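Local coordinates for protein flavoenzyme PA4991 (Pseudomonas aeruginosa PAO1, PDB 5EZ7) that binds one FAD per monomer and probably acts as an oxidoreductase of the DAO family, its physiological substrate still unknown, at residues L20-R25 with D355-R360; P76-A81 with D86-L91. One frame throughout, in Å; residues are numbered along the deposited sequence.

Contact 1: L20-R25 with D355-R360; sequences LWLNAR and DRVCAR
Leu22 and Val357 supply the apolar part of this helix-helix contact. The CD1 methyl of Leu22 lies 3.7 Å from CG1 of Val357, and the two branched side chains meet at about a right angle. With its CG anti to the backbone N (chi1 171°), Leu22 reaches across the gap between the two segment axes, which are 10.4 Å apart at closest approach. Compact beta-branched Val357 suits the place where the backbones come nearest.

The polar part is a salt bridge between Arg25 and Asp355. NH2 of Arg25 donates to OD1 of Asp355 over 2.6 Å, meeting that oxygen on its anti side, while NH1 adds a weak bond to the same atom but goes chiefly to Glu88. The arginine chain is bent at chi2 and chi3, and the guanidinium and carboxylate planes are 50° apart; OD2 is taken by Arg78 NH1. Beside them SG of Cys358, small and weakly polar, lies 4.1 Å from Arg25 NH2.

The segment axes cross at -44°; the segments belong to helices 17-28 and 350-364. Helix 17-28 follows strand 10-13 and the glycine-rich turn of the Rossmann-type FAD-binding fold, and it also packs against helix 157-168.

Contact 2: P76-A81 with D86-L91; sequences PRRWRA and DGELDL
A helix and the loop that follows it fold back on each other here, Arg78 of helix 75-82 and Glu88 of the loop before strand 96-98 being joined by a salt bridge at the protein surface. NE of Arg78 donates to OE2 of Glu88 over 2.8 Å, in the guanidinium plane and onto the syn lone pair of the oxygen. NH2 of the same arginine adds weak bonds to both OE1 and OE2, each at 3.0 Å. The acid meets the NE/NH2 edge, with the two planes nearly coplanar (28° apart); three bonds should limit rotation of both groups. A bend at chi3 (64°) turns this edge of Arg78 to the glutamate, while NH1 goes to Asp355 on helix 350-364.

Within the FAD-binding part of the chain, the backbone leaves helix 75-82 and turns back along it before strand 96-98, and one water helps to tie this reversal together. It donates to Arg78 O at 2.6 Å and to Glu88 OE2, and accepts from Glu88 N at 3.0 Å, so it links the helix backbone to both ends of the glutamate. Glu88 CG sits between the backbone N and the carbonyl carbon (chi1 73°), and the chain is extended beyond it; this length carries the acid back to the helix.

Where the backbones come nearest, both residues are small. CB of Ala81 lies 3.7 Å from CA of Gly87, and Gly87, having no side chain, lets its CA come within 4.2 Å of the CA of Ala81. OE1 of Glu88 is shared with Arg25 of helix 17-28, and the ring of Trp79, whose first bond points away from the loop, donates from NE1 to the carbonyl oxygen of Ala348, a FAD-binding residue.

Overall arrangement
The centres of contacts 1 and 2 lie about 14 Å apart. Along the chain, helix 17-28 comes first, then both segments of contact 2, and helix 350-364 returns near the C-terminal end of the fold. Four charged side chains join the two sites in a closed ring: beyond the salt bridge within each contact, Asp355 OD2 meets Arg78 NH1 at 2.7 Å, and Arg25 NH1 meets Glu88 OE1 at 2.8 Å. Trp21 packs its ring on Leu89 beside them. Helices 17-28, 75-82 and 350-364 and the 86-91 loop are thereby connected next to the FAD-binding region, joining distant parts of the sequence.

Contact 1: L20-R25 with D355-R360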
ATOM      1  N   LEU A  20      -1.746   1.764  -9.233  1.00 21.81           N
ATOM      2  CA  LEU A  20      -0.663   1.252 -10.039  1.00 22.34           C
ATOM      3  C   LEU A  20      -0.907  -0.208 -10.378  1.00 22.85           C
ATOM      4  O   LEU A  20      -0.572  -0.654 -11.451  1.00 22.57           O
ATOM      5  CB  LEU A  20       0.675   1.426  -9.322  1.00 22.38           C
ATOM      6  CG  LEU A  20       1.385   2.789  -9.374  1.00 22.92           C
ATOM      7  CD1 LEU A  20       2.586   2.802  -8.416  1.00 22.61           C
ATOM      8  CD2 LEU A  20       1.872   3.122 -10.787  1.00 24.21           C
ATOM      9  N   TRP A  21      -1.474  -0.948  -9.444  1.00 23.43           N
ATOM     10  CA  TRP A  21      -1.707  -2.361  -9.646  1.00 25.23           C
ATOM     11  C   TRP A  21      -2.785  -2.472 -10.651  1.00 25.89           C
ATOM     12  O   TRP A  21      -2.621  -3.143 -11.633  1.00 27.61           O
ATOM     13  CB  TRP A  21      -2.100  -3.084  -8.350  1.00 25.60           C
ATOM     14  CG  TRP A  21      -2.197  -4.553  -8.520  1.00 27.33           C
ATOM     15  CD1 TRP A  21      -3.173  -5.230  -9.161  1.00 29.03           C
ATOM     16  CD2 TRP A  21      -1.252  -5.532  -8.071  1.00 28.47           C
ATOM     17  NE1 TRP A  21      -2.895  -6.577  -9.150  1.00 30.71           N
ATOM     18  CE2 TRP A  21      -1.740  -6.786  -8.455  1.00 30.16           C
ATOM     19  CE3 TRP A  21      -0.037  -5.465  -7.371  1.00 28.61           C
ATOM     20  CZ2 TRP A  21      -1.057  -7.973  -8.181  1.00 32.20           C
ATOM     21  CZ3 TRP A  21       0.632  -6.644  -7.085  1.00 30.44           C
ATOM     22  CH2 TRP A  21       0.119  -7.885  -7.481  1.00 31.29           C
ATOM     23  N   LEU A  22      -3.885  -1.764 -10.428  1.00 26.42           N
ATOM     24  CA  LEU A  22      -4.993  -1.729 -11.401  1.00 26.23           C
ATOM     25  C   LEU A  22      -4.508  -1.300 -12.760  1.00 25.87           C
ATOM     26  O   LEU A  22      -4.900  -1.878 -13.767  1.00 26.73           O
ATOM     27  CB  LEU A  22      -6.074  -0.752 -10.958  1.00 26.04           C
ATOM     28  CG  LEU A  22      -7.210  -0.421 -11.961  1.00 26.46           C
ATOM     29  CD1 LEU A  22      -8.052  -1.669 -12.249  1.00 27.23           C
ATOM     30  CD2 LEU A  22      -8.080   0.729 -11.434  1.00 25.47           C
ATOM     31  N   ASN A  23      -3.696  -0.261 -12.803  1.00 24.63           N
ATOM     32  CA  ASN A  23      -3.192   0.196 -14.100  1.00 25.77           C
ATOM     33  C   ASN A  23      -2.459  -0.936 -14.817  1.00 26.88           C
ATOM     34  O   ASN A  23      -2.626  -1.147 -16.001  1.00 27.75           O
ATOM     35  CB  ASN A  23      -2.277   1.399 -13.911  1.00 25.79           C
ATOM     36  CG  ASN A  23      -1.912   2.096 -15.219  1.00 27.02           C
ATOM     37  OD1 ASN A  23      -2.789   2.380 -16.038  1.00 28.79           O
ATOM     38  ND2 ASN A  23      -0.637   2.423 -15.394  1.00 27.08           N
ATOM     39  N   ALA A  24      -1.640  -1.674 -14.082  1.00 26.69           N
ATOM     40  CA  ALA A  24      -0.859  -2.714 -14.686  1.00 27.47           C
ATOM     41  C   ALA A  24      -1.748  -3.863 -15.223  1.00 28.04           C
ATOM     42  O   ALA A  24      -1.506  -4.366 -16.311  1.00 28.88           O
ATOM     43  CB  ALA A  24       0.146  -3.222 -13.682  1.00 27.72           C
ATOM     44  N   ARG A  25      -2.741  -4.268 -14.449  1.00 27.38           N
ATOM     45  CA  ARG A  25      -3.739  -5.226 -14.882  1.00 29.51           C
ATOM     46  C   ARG A  25      -4.481  -4.817 -16.178  1.00 29.82           C
ATOM     47  O   ARG A  25      -4.647  -5.637 -17.106  1.00 30.36           O
ATOM     48  CB  ARG A  25      -4.753  -5.453 -13.748  1.00 30.82           C
ATOM     49  CG  ARG A  25      -4.201  -6.316 -12.601  1.00 33.34           C
ATOM     50  CD  ARG A  25      -4.330  -7.835 -12.839  1.00 36.52           C
ATOM     51  NE  ARG A  25      -5.760  -8.166 -12.873  1.00 40.42           N
ATOM     52  CZ  ARG A  25      -6.560  -8.284 -11.798  1.00 42.63           C
ATOM     53  NH1 ARG A  25      -6.104  -8.202 -10.525  1.00 43.46           N
ATOM     54  NH2 ARG A  25      -7.847  -8.509 -11.994  1.00 44.75           N
ATOM     55  N   ASP A 355      -9.565  -6.571  -9.290  1.00 34.64           N
ATOM     56  CA  ASP A 355     -10.656  -7.535  -9.670  1.00 37.58           C
ATOM     57  C   ASP A 355     -12.031  -6.893  -9.632  1.00 36.80           C
ATOM     58  O   ASP A 355     -12.841  -7.170 -10.504  1.00 37.59           O
ATOM     59  CB  ASP A 355     -10.736  -8.747  -8.734  1.00 40.37           C
ATOM     60  CG  ASP A 355      -9.505  -9.648  -8.793  1.00 42.99           C
ATOM     61  OD1 ASP A 355      -8.821  -9.698  -9.837  1.00 44.34           O
ATOM     62  OD2 ASP A 355      -9.212 -10.322  -7.766  1.00 45.31           O
ATOM     63  N   ARG A 356     -12.286  -6.047  -8.626  1.00 36.36           N
ATOM     64  CA  ARG A 356     -13.598  -5.443  -8.457  1.00 37.45           C
ATOM     65  C   ARG A 356     -13.850  -4.437  -9.553  1.00 35.49           C
ATOM     66  O   ARG A 356     -14.961  -4.390 -10.086  1.00 34.93           O
ATOM     67  CB  ARG A 356     -13.812  -4.870  -7.064  1.00 40.56           C
ATOM     68  CG  ARG A 356     -14.287  -5.930  -6.080  1.00 46.50           C
ATOM     69  CD  ARG A 356     -13.725  -5.734  -4.684  1.00 51.27           C
ATOM     70  NE  ARG A 356     -14.150  -6.810  -3.768  1.00 58.71           N
ATOM     71  CZ  ARG A 356     -15.307  -6.832  -3.088  1.00 65.54           C
ATOM     72  NH1 ARG A 356     -16.180  -5.826  -3.193  1.00 68.75           N
ATOM     73  NH2 ARG A 356     -15.609  -7.866  -2.289  1.00 66.71           N
ATOM     74  N   VAL A 357     -12.815  -3.686  -9.933  1.00 32.59           N
ATOM     75  CA  VAL A 357     -12.925  -2.777 -11.051  1.00 31.10           C
ATOM     76  C   VAL A 357     -13.122  -3.553 -12.368  1.00 32.51           C
ATOM     77  O   VAL A 357     -14.001  -3.184 -13.174  1.00 30.86           O
ATOM     78  CB  VAL A 357     -11.726  -1.819 -11.142  1.00 29.26           C
ATOM     79  CG1 VAL A 357     -11.723  -1.052 -12.453  1.00 28.30           C
ATOM     80  CG2 VAL A 357     -11.718  -0.838  -9.966  1.00 28.63           C
ATOM     81  N   CYS A 358     -12.317  -4.599 -12.585  1.00 33.29           N
ATOM     82  CA  CYS A 358     -12.376  -5.361 -13.849  1.00 35.65           C
ATOM     83  C   CYS A 358     -13.731  -6.072 -14.021  1.00 36.22           C
ATOM     84  O   CYS A 358     -14.255  -6.108 -15.130  1.00 36.10           O
ATOM     85  CB  CYS A 358     -11.214  -6.357 -13.991  1.00 37.59           C
ATOM     86  SG  CYS A 358      -9.623  -5.531 -14.251  1.00 41.50           S
ATOM     87  N   ALA A 359     -14.320  -6.565 -12.931  1.00 35.54           N
ATOM     88  CA  ALA A 359     -15.657  -7.164 -13.001  1.00 36.62           C
ATOM     89  C   ALA A 359     -16.765  -6.148 -13.314  1.00 36.50           C
ATOM     90  O   ALA A 359     -17.762  -6.514 -13.900  1.00 37.77           O
ATOM     91  CB  ALA A 359     -15.991  -7.929 -11.725  1.00 37.19           C
ATOM     92  N   ARG A 360     -16.613  -4.894 -12.904  1.00 35.89           N
ATOM     93  CA  ARG A 360     -17.554  -3.850 -13.324  1.00 36.60           C
ATOM     94  C   ARG A 360     -17.444  -3.576 -14.789  1.00 35.28           C
ATOM     95  O   ARG A 360     -18.442  -3.379 -15.436  1.00 35.60           O
ATOM     96  CB  ARG A 360     -17.310  -2.545 -12.588  1.00 36.47           C
ATOM     97  CG  ARG A 360     -17.712  -2.652 -11.138  1.00 39.33           C
ATOM     98  CD  ARG A 360     -19.144  -2.221 -10.869  1.00 41.65           C
ATOM     99  NE  ARG A 360     -20.152  -3.216 -11.246  1.00 46.06           N
ATOM    100  CZ  ARG A 360     -21.137  -3.067 -12.150  1.00 49.72           C
ATOM    101  NH1 ARG A 360     -21.317  -1.936 -12.857  1.00 50.55           N
ATOM    102  NH2 ARG A 360     -21.972  -4.084 -12.355  1.00 51.49           N
TER

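Contact 2: P76-A81 with D86-L91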
ATOM      1  N   PRO A  76      -1.551 -13.907  -0.177  1.00 40.38           N
ATOM      2  CA  PRO A  76      -0.148 -14.383  -0.278  1.00 40.55           C
ATOM      3  C   PRO A  76       0.125 -15.296  -1.488  1.00 40.89           C
ATOM      4  O   PRO A  76       1.124 -15.106  -2.164  1.00 40.46           O
ATOM      5  CB  PRO A  76       0.103 -15.116   1.060  1.00 41.85           C
ATOM      6  CG  PRO A  76      -0.982 -14.636   1.971  1.00 42.05           C
ATOM      7  CD  PRO A  76      -2.177 -14.355   1.082  1.00 41.89           C
ATOM      8  N   ARG A  77      -0.759 -16.233  -1.794  1.00 41.88           N
ATOM      9  CA  ARG A  77      -0.571 -17.051  -3.001  1.00 44.08           C
ATOM     10  C   ARG A  77      -0.538 -16.172  -4.267  1.00 42.00           C
ATOM     11  O   ARG A  77       0.380 -16.236  -5.075  1.00 41.62           O
ATOM     12  CB  ARG A  77      -1.668 -18.113  -3.102  1.00 46.78           C
ATOM     13  CG  ARG A  77      -1.536 -19.074  -4.277  1.00 50.10           C
ATOM     14  CD  ARG A  77      -2.810 -19.911  -4.463  1.00 52.84           C
ATOM     15  NE  ARG A  77      -3.981 -19.099  -4.823  1.00 52.21           N
ATOM     16  CZ  ARG A  77      -4.240 -18.609  -6.039  1.00 52.87           C
ATOM     17  NH1 ARG A  77      -3.423 -18.847  -7.056  1.00 54.40           N
ATOM     18  NH2 ARG A  77      -5.325 -17.864  -6.263  1.00 51.89           N
ATOM     19  N   ARG A  78      -1.537 -15.326  -4.421  1.00 41.00           N
ATOM     20  CA  ARG A  78      -1.578 -14.445  -5.584  1.00 40.72           C
ATOM     21  C   ARG A  78      -0.341 -13.533  -5.769  1.00 39.35           C
ATOM     22  O   ARG A  78       0.171 -13.427  -6.867  1.00 39.30           O
ATOM     23  CB  ARG A  78      -2.878 -13.658  -5.587  1.00 40.79           C
ATOM     24  CG  ARG A  78      -4.061 -14.564  -5.954  1.00 43.55           C
ATOM     25  CD  ARG A  78      -5.397 -13.836  -6.014  1.00 43.08           C
ATOM     26  NE  ARG A  78      -5.443 -12.838  -7.064  1.00 41.80           N
ATOM     27  CZ  ARG A  78      -6.471 -12.016  -7.262  1.00 41.63           C
ATOM     28  NH1 ARG A  78      -7.546 -12.083  -6.469  1.00 41.46           N
ATOM     29  NH2 ARG A  78      -6.423 -11.107  -8.246  1.00 39.95           N
ATOM     30  N   TRP A  79       0.169 -12.940  -4.696  1.00 38.68           N
ATOM     31  CA  TRP A  79       1.349 -12.078  -4.783  1.00 38.00           C
ATOM     32  C   TRP A  79       2.607 -12.865  -5.066  1.00 40.63           C
ATOM     33  O   TRP A  79       3.428 -12.450  -5.876  1.00 41.30           O
ATOM     34  CB  TRP A  79       1.544 -11.299  -3.496  1.00 36.22           C
ATOM     35  CG  TRP A  79       0.583 -10.212  -3.306  1.00 32.61           C
ATOM     36  CD1 TRP A  79      -0.690 -10.335  -2.967  1.00 32.95           C
ATOM     37  CD2 TRP A  79       0.843  -8.827  -3.389  1.00 31.05           C
ATOM     38  NE1 TRP A  79      -1.276  -9.114  -2.831  1.00 31.65           N
ATOM     39  CE2 TRP A  79      -0.346  -8.164  -3.090  1.00 29.97           C
ATOM     40  CE3 TRP A  79       1.974  -8.071  -3.699  1.00 31.09           C
ATOM     41  CZ2 TRP A  79      -0.458  -6.789  -3.090  1.00 29.12           C
ATOM     42  CZ3 TRP A  79       1.869  -6.692  -3.687  1.00 29.48           C
ATOM     43  CH2 TRP A  79       0.658  -6.067  -3.369  1.00 29.00           C
ATOM     44  N   ARG A  80       2.726 -14.019  -4.420  1.00 43.78           N
ATOM     45  CA  ARG A  80       3.797 -14.980  -4.711  1.00 46.33           C
ATOM     46  C   ARG A  80       3.841 -15.341  -6.192  1.00 44.87           C
ATOM     47  O   ARG A  80       4.881 -15.203  -6.834  1.00 45.02           O
ATOM     48  CB  ARG A  80       3.641 -16.254  -3.845  1.00 50.59           C
ATOM     49  CG  ARG A  80       4.636 -17.395  -4.116  1.00 54.57           C
ATOM     50  CD  ARG A  80       5.958 -17.238  -3.386  1.00 56.43           C
ATOM     51  NE  ARG A  80       5.795 -17.393  -1.940  1.00 59.90           N
ATOM     52  CZ  ARG A  80       6.770 -17.261  -1.029  1.00 62.87           C
ATOM     53  NH1 ARG A  80       8.037 -16.980  -1.378  1.00 62.71           N
ATOM     54  NH2 ARG A  80       6.473 -17.407   0.261  1.00 64.62           N
ATOM     55  N   ALA A  81       2.713 -15.762  -6.744  1.00 43.67           N
ATOM     56  CA  ALA A  81       2.678 -16.128  -8.152  1.00 43.18           C
ATOM     57  C   ALA A  81       3.305 -15.041  -9.038  1.00 41.30           C
ATOM     58  O   ALA A  81       4.010 -15.344  -9.986  1.00 42.22           O
ATOM     59  CB  ALA A  81       1.255 -16.406  -8.583  1.00 43.09           C
ATOM     60  N   ASP A  86       3.959 -17.191 -13.775  1.00 56.46           N
ATOM     61  CA  ASP A  86       2.528 -17.478 -13.994  1.00 56.57           C
ATOM     62  C   ASP A  86       1.620 -16.663 -13.065  1.00 52.17           C
ATOM     63  O   ASP A  86       0.533 -17.106 -12.722  1.00 51.66           O
ATOM     64  CB  ASP A  86       2.295 -19.002 -13.792  1.00 60.86           C
ATOM     65  CG  ASP A  86       0.993 -19.550 -14.476  1.00 64.15           C
ATOM     66  OD1 ASP A  86       0.453 -18.937 -15.431  1.00 63.75           O
ATOM     67  OD2 ASP A  86       0.534 -20.650 -14.054  1.00 67.18           O
ATOM     68  N   GLY A  87       2.048 -15.477 -12.646  1.00 48.45           N
ATOM     69  CA  GLY A  87       1.185 -14.635 -11.827  1.00 45.74           C
ATOM     70  C   GLY A  87       0.322 -13.716 -12.670  1.00 43.59           C
ATOM     71  O   GLY A  87       0.539 -13.592 -13.863  1.00 43.13           O
ATOM     72  N   GLU A  88      -0.631 -13.047 -12.036  1.00 42.84           N
ATOM     73  CA  GLU A  88      -1.485 -12.059 -12.736  1.00 43.86           C
ATOM     74  C   GLU A  88      -0.757 -10.750 -13.172  1.00 41.89           C
ATOM     75  O   GLU A  88      -1.281 -10.014 -14.007  1.00 41.04           O
ATOM     76  CB  GLU A  88      -2.706 -11.702 -11.893  1.00 43.79           C
ATOM     77  CG  GLU A  88      -2.356 -10.814 -10.709  1.00 44.05           C
ATOM     78  CD  GLU A  88      -3.440 -10.810  -9.646  1.00 46.02           C
ATOM     79  OE1 GLU A  88      -4.067  -9.729  -9.437  1.00 45.03           O
ATOM     80  OE2 GLU A  88      -3.674 -11.900  -9.031  1.00 47.40           O
ATOM     81  N   LEU A  89       0.415 -10.462 -12.585  1.00 39.98           N
ATOM     82  CA  LEU A  89       1.333  -9.424 -13.082  1.00 38.10           C
ATOM     83  C   LEU A  89       2.770  -9.957 -13.133  1.00 39.58           C
ATOM     84  O   LEU A  89       3.137 -10.874 -12.387  1.00 40.64           O
ATOM     85  CB  LEU A  89       1.291  -8.188 -12.192  1.00 35.79           C
ATOM     86  CG  LEU A  89       0.023  -7.314 -12.200  1.00 34.17           C
ATOM     87  CD1 LEU A  89       0.224  -6.157 -11.220  1.00 32.00           C
ATOM     88  CD2 LEU A  89      -0.348  -6.782 -13.593  1.00 33.58           C
ATOM     89  N   ASP A  90       3.578  -9.397 -14.030  1.00 39.43           N
ATOM     90  CA  ASP A  90       4.998  -9.692 -14.053  1.00 39.96           C
ATOM     91  C   ASP A  90       5.767  -8.839 -13.042  1.00 38.43           C
ATOM     92  O   ASP A  90       6.250  -7.769 -13.368  1.00 37.58           O
ATOM     93  CB  ASP A  90       5.580  -9.469 -15.445  1.00 41.41           C
ATOM     94  CG  ASP A  90       6.942 -10.067 -15.588  1.00 43.71           C
ATOM     95  OD1 ASP A  90       7.530 -10.548 -14.596  1.00 45.21           O
ATOM     96  OD2 ASP A  90       7.449 -10.092 -16.711  1.00 47.28           O
ATOM     97  N   LEU A  91       5.903  -9.343 -11.825  1.00 38.40           N
ATOM     98  CA  LEU A  91       6.755  -8.737 -10.820  1.00 37.00           C
ATOM     99  C   LEU A  91       8.020  -9.557 -10.647  1.00 38.73           C
ATOM    100  O   LEU A  91       8.552  -9.624  -9.549  1.00 37.33           O
ATOM    101  CB  LEU A  91       6.010  -8.637  -9.479  1.00 35.41           C
ATOM    102  CG  LEU A  91       4.644  -7.942  -9.448  1.00 34.57           C
ATOM    103  CD1 LEU A  91       4.144  -7.802  -8.028  1.00 33.48           C
ATOM    104  CD2 LEU A  91       4.626  -6.587 -10.142  1.00 34.01           C
TER
HETATM  105  O   HOH W   1      -1.095 -13.709  -9.145  1.00 32.29           O